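Local coordinates for uncharacterized protein (Capnocytophaga ochracea, PDB 4W9R) that is of unknown function but is probably an esterase-like protein of alpha/beta-hydrolase fold, at residues A125-N130 and V150-M155. Residues are numbered along the deposited sequence; the frame is centred on the assembly and turned at random.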
ATOM      1  N   ALA B 125     -12.695  15.338  -1.644  1.00 22.81           N
ATOM      2  CA  ALA B 125     -12.869  14.726  -2.957  1.00 26.08           C
ATOM      3  C   ALA B 125     -13.433  13.313  -2.824  1.00 34.29           C
ATOM      4  O   ALA B 125     -14.180  12.849  -3.687  1.00 24.58           O
ATOM      5  CB  ALA B 125     -11.551  14.705  -3.714  1.00 16.04           C
ATOM      6  N   GLY B 126     -13.070  12.636  -1.738  1.00 26.47           N
ATOM      7  CA  GLY B 126     -13.573  11.304  -1.461  1.00 28.08           C
ATOM      8  C   GLY B 126     -15.080  11.283  -1.295  1.00 27.81           C
ATOM      9  O   GLY B 126     -15.746  10.336  -1.710  1.00 41.46           O
ATOM     10  N   PHE B 127     -15.620  12.330  -0.681  1.00 23.37           N
ATOM     11  CA  PHE B 127     -17.062  12.455  -0.523  1.00 28.06           C
ATOM     12  C   PHE B 127     -17.706  12.939  -1.815  1.00 28.55           C
ATOM     13  O   PHE B 127     -18.821  12.541  -2.149  1.00 34.31           O
ATOM     14  CB  PHE B 127     -17.404  13.405   0.626  1.00 30.03           C
ATOM     15  CG  PHE B 127     -18.878  13.548   0.870  1.00 24.25           C
ATOM     16  CD1 PHE B 127     -19.611  12.492   1.387  1.00 26.63           C
ATOM     17  CD2 PHE B 127     -19.534  14.732   0.578  1.00 31.45           C
ATOM     18  CE1 PHE B 127     -20.969  12.616   1.611  1.00 29.53           C
ATOM     19  CE2 PHE B 127     -20.892  14.862   0.800  1.00 33.48           C
ATOM     20  CZ  PHE B 127     -21.611  13.802   1.318  1.00 24.97           C
ATOM     21  N   LEU B 128     -16.996  13.803  -2.535  1.00 25.35           N
ATOM     22  CA  LEU B 128     -17.462  14.310  -3.821  1.00 23.47           C
ATOM     23  C   LEU B 128     -17.662  13.176  -4.821  1.00 29.63           C
ATOM     24  O   LEU B 128     -18.586  13.207  -5.635  1.00 27.56           O
ATOM     25  CB  LEU B 128     -16.471  15.333  -4.380  1.00 29.94           C
ATOM     26  CG  LEU B 128     -16.726  15.835  -5.804  1.00 29.12           C
ATOM     27  CD1 LEU B 128     -18.016  16.632  -5.865  1.00 30.80           C
ATOM     28  CD2 LEU B 128     -15.555  16.666  -6.305  1.00 32.53           C
ATOM     29  N   ALA B 129     -16.798  12.169  -4.743  1.00 28.75           N
ATOM     30  CA  ALA B 129     -16.830  11.047  -5.672  1.00 21.95           C
ATOM     31  C   ALA B 129     -18.109  10.224  -5.538  1.00 26.73           C
ATOM     32  O   ALA B 129     -18.512   9.539  -6.478  1.00 31.99           O
ATOM     33  CB  ALA B 129     -15.611  10.161  -5.465  1.00 22.55           C
ATOM     34  N   ASN B 130     -18.742  10.290  -4.370  1.00 23.69           N
ATOM     35  CA  ASN B 130     -19.986   9.564  -4.135  1.00 26.21           C
ATOM     36  C   ASN B 130     -21.095   9.990  -5.085  1.00 35.38           C
ATOM     37  O   ASN B 130     -21.947   9.186  -5.464  1.00 40.42           O
ATOM     38  CB  ASN B 130     -20.459   9.757  -2.692  1.00 22.24           C
ATOM     39  CG  ASN B 130     -19.541   9.106  -1.681  1.00 28.64           C
ATOM     40  OD1 ASN B 130     -18.899   8.097  -1.967  1.00 35.78           O
ATOM     41  ND2 ASN B 130     -19.480   9.680  -0.484  1.00 30.83           N
ATOM     42  N   VAL B 150     -14.720  13.370   3.999  1.00 29.45           N
ATOM     43  CA  VAL B 150     -15.355  14.325   4.891  1.00 28.76           C
ATOM     44  C   VAL B 150     -16.797  14.428   4.428  1.00 26.18           C
ATOM     45  O   VAL B 150     -17.074  15.016   3.384  1.00 31.95           O
ATOM     46  CB  VAL B 150     -14.676  15.704   4.837  1.00 25.92           C
ATOM     47  CG1 VAL B 150     -15.331  16.660   5.821  1.00 26.76           C
ATOM     48  CG2 VAL B 150     -13.182  15.574   5.109  1.00 18.14           C
ATOM     49  N   ALA B 151     -17.719  13.882   5.213  1.00 27.86           N
ATOM     50  CA  ALA B 151     -19.062  13.672   4.691  1.00 40.40           C
ATOM     51  C   ALA B 151     -20.116  14.637   5.218  1.00 47.83           C
ATOM     52  O   ALA B 151     -19.858  15.455   6.102  1.00 46.72           O
ATOM     53  CB  ALA B 151     -19.497  12.240   4.977  1.00 32.99           C
ATOM     54  N   LEU B 152     -21.314  14.502   4.660  1.00 47.77           N
ATOM     55  CA  LEU B 152     -22.509  15.146   5.175  1.00 38.58           C
ATOM     56  C   LEU B 152     -23.493  14.060   5.591  1.00 37.27           C
ATOM     57  O   LEU B 152     -24.061  13.382   4.735  1.00 37.51           O
ATOM     58  CB  LEU B 152     -23.128  16.067   4.124  1.00 36.52           C
ATOM     59  CG  LEU B 152     -22.169  17.065   3.473  1.00 33.76           C
ATOM     60  CD1 LEU B 152     -22.873  17.869   2.391  1.00 31.17           C
ATOM     61  CD2 LEU B 152     -21.560  17.986   4.521  1.00 24.16           C
ATOM     62  N   PRO B 153     -23.695  13.888   6.904  1.00 38.36           N
ATOM     63  CA  PRO B 153     -24.590  12.846   7.418  1.00 39.47           C
ATOM     64  C   PRO B 153     -26.010  12.919   6.851  1.00 39.11           C
ATOM     65  O   PRO B 153     -26.620  11.874   6.625  1.00 48.80           O
ATOM     66  CB  PRO B 153     -24.591  13.108   8.925  1.00 43.28           C
ATOM     67  CG  PRO B 153     -23.248  13.702   9.187  1.00 37.32           C
ATOM     68  CD  PRO B 153     -22.948  14.556   7.985  1.00 36.99           C
ATOM     69  N   ARG B 154     -26.515  14.125   6.608  1.00 36.44           N
ATOM     70  CA  ARG B 154     -27.890  14.295   6.137  1.00 38.90           C
ATOM     71  C   ARG B 154     -28.102  13.772   4.715  1.00 39.04           C
ATOM     72  O   ARG B 154     -29.234  13.524   4.303  1.00 42.86           O
ATOM     73  CB  ARG B 154     -28.303  15.769   6.204  1.00 27.72           C
ATOM     74  CG  ARG B 154     -27.451  16.704   5.356  1.00 45.36           C
ATOM     75  CD  ARG B 154     -27.950  18.141   5.442  1.00 39.26           C
ATOM     76  NE  ARG B 154     -29.036  18.406   4.503  1.00 51.43           N
ATOM     77  CZ  ARG B 154     -28.904  19.124   3.392  1.00 54.92           C
ATOM     78  NH1 ARG B 154     -27.731  19.661   3.084  1.00 42.16           N
ATOM     79  NH2 ARG B 154     -29.946  19.314   2.592  1.00 63.11           N
HETATM   80  N   MSE B 155     -27.015  13.601   3.970  1.00 35.32           N
HETATM   81  CA  MSE B 155     -27.111  13.166   2.580  1.00 39.08           C
HETATM   82  C   MSE B 155     -27.062  11.649   2.447  1.00 39.93           C
HETATM   83  O   MSE B 155     -27.119  11.117   1.338  1.00 43.21           O
HETATM   84  CB  MSE B 155     -25.995  13.795   1.747  1.00 41.47           C
HETATM   85  CG  MSE B 155     -26.044  15.311   1.704  1.00 56.02           C
HETATM   86 SE   MSE B 155     -27.754  15.973   1.044  1.00 91.57          SE
HETATM   87  CE  MSE B 155     -27.742  15.136  -0.717  1.00 44.23           C
TER
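Phe127 lays one face of its ring against the backbone of Ala151 and Leu152. Within 125-130, Phe127 alone touches 150-155. Its CG stands anti to the backbone N (chi1 -178°), and this carries the ring out from the helix and along the loop. Ala151 CA sits over the ring in a CH-pi contact, 3.8 Å from the centroid and 20° off the ring normal. The same face meets Leu152 N, which is 3.4 Å from Phe127 CZ and lies over the rim. On that same side, Ala151 CB is 3.6 Å from Phe127 CD1 and Leu152 CG is 3.7 Å from Phe127 CE2. The Leu152 side chain crosses that of Phe127 at about a right angle. Val150 O, oblique to the ring, lies 3.2 Å from Phe127 CB. No hydrogen bond joins 125-130 to 150-155; they meet by van der Waals packing.

The contact is looser at the Met155 end. Met155 (selenomethionine) CB comes only to 4.4 Å from Phe127 CZ, at the ring edge, and its selenium leads away. The side chain of Val150, a partly exposed residue, does not reach 125-130. With the ring cut back to an alanine, Ala151 and Leu152 would probably lose the surface they rest on, and a gap would open between helix and loop.

Phe192 of helix 183-196 and Tyr131 each meet the Phe127 ring edge-to-face. A backbone hydrogen bond links Val150 to Glu123 of helix 123-128. The loop leaves strand 143-149 and leads into helix 156-165. In this mixed sheet of alpha/beta-hydrolase type, strand 143-149 lies beside strand 116-122, which runs into helix 123-128.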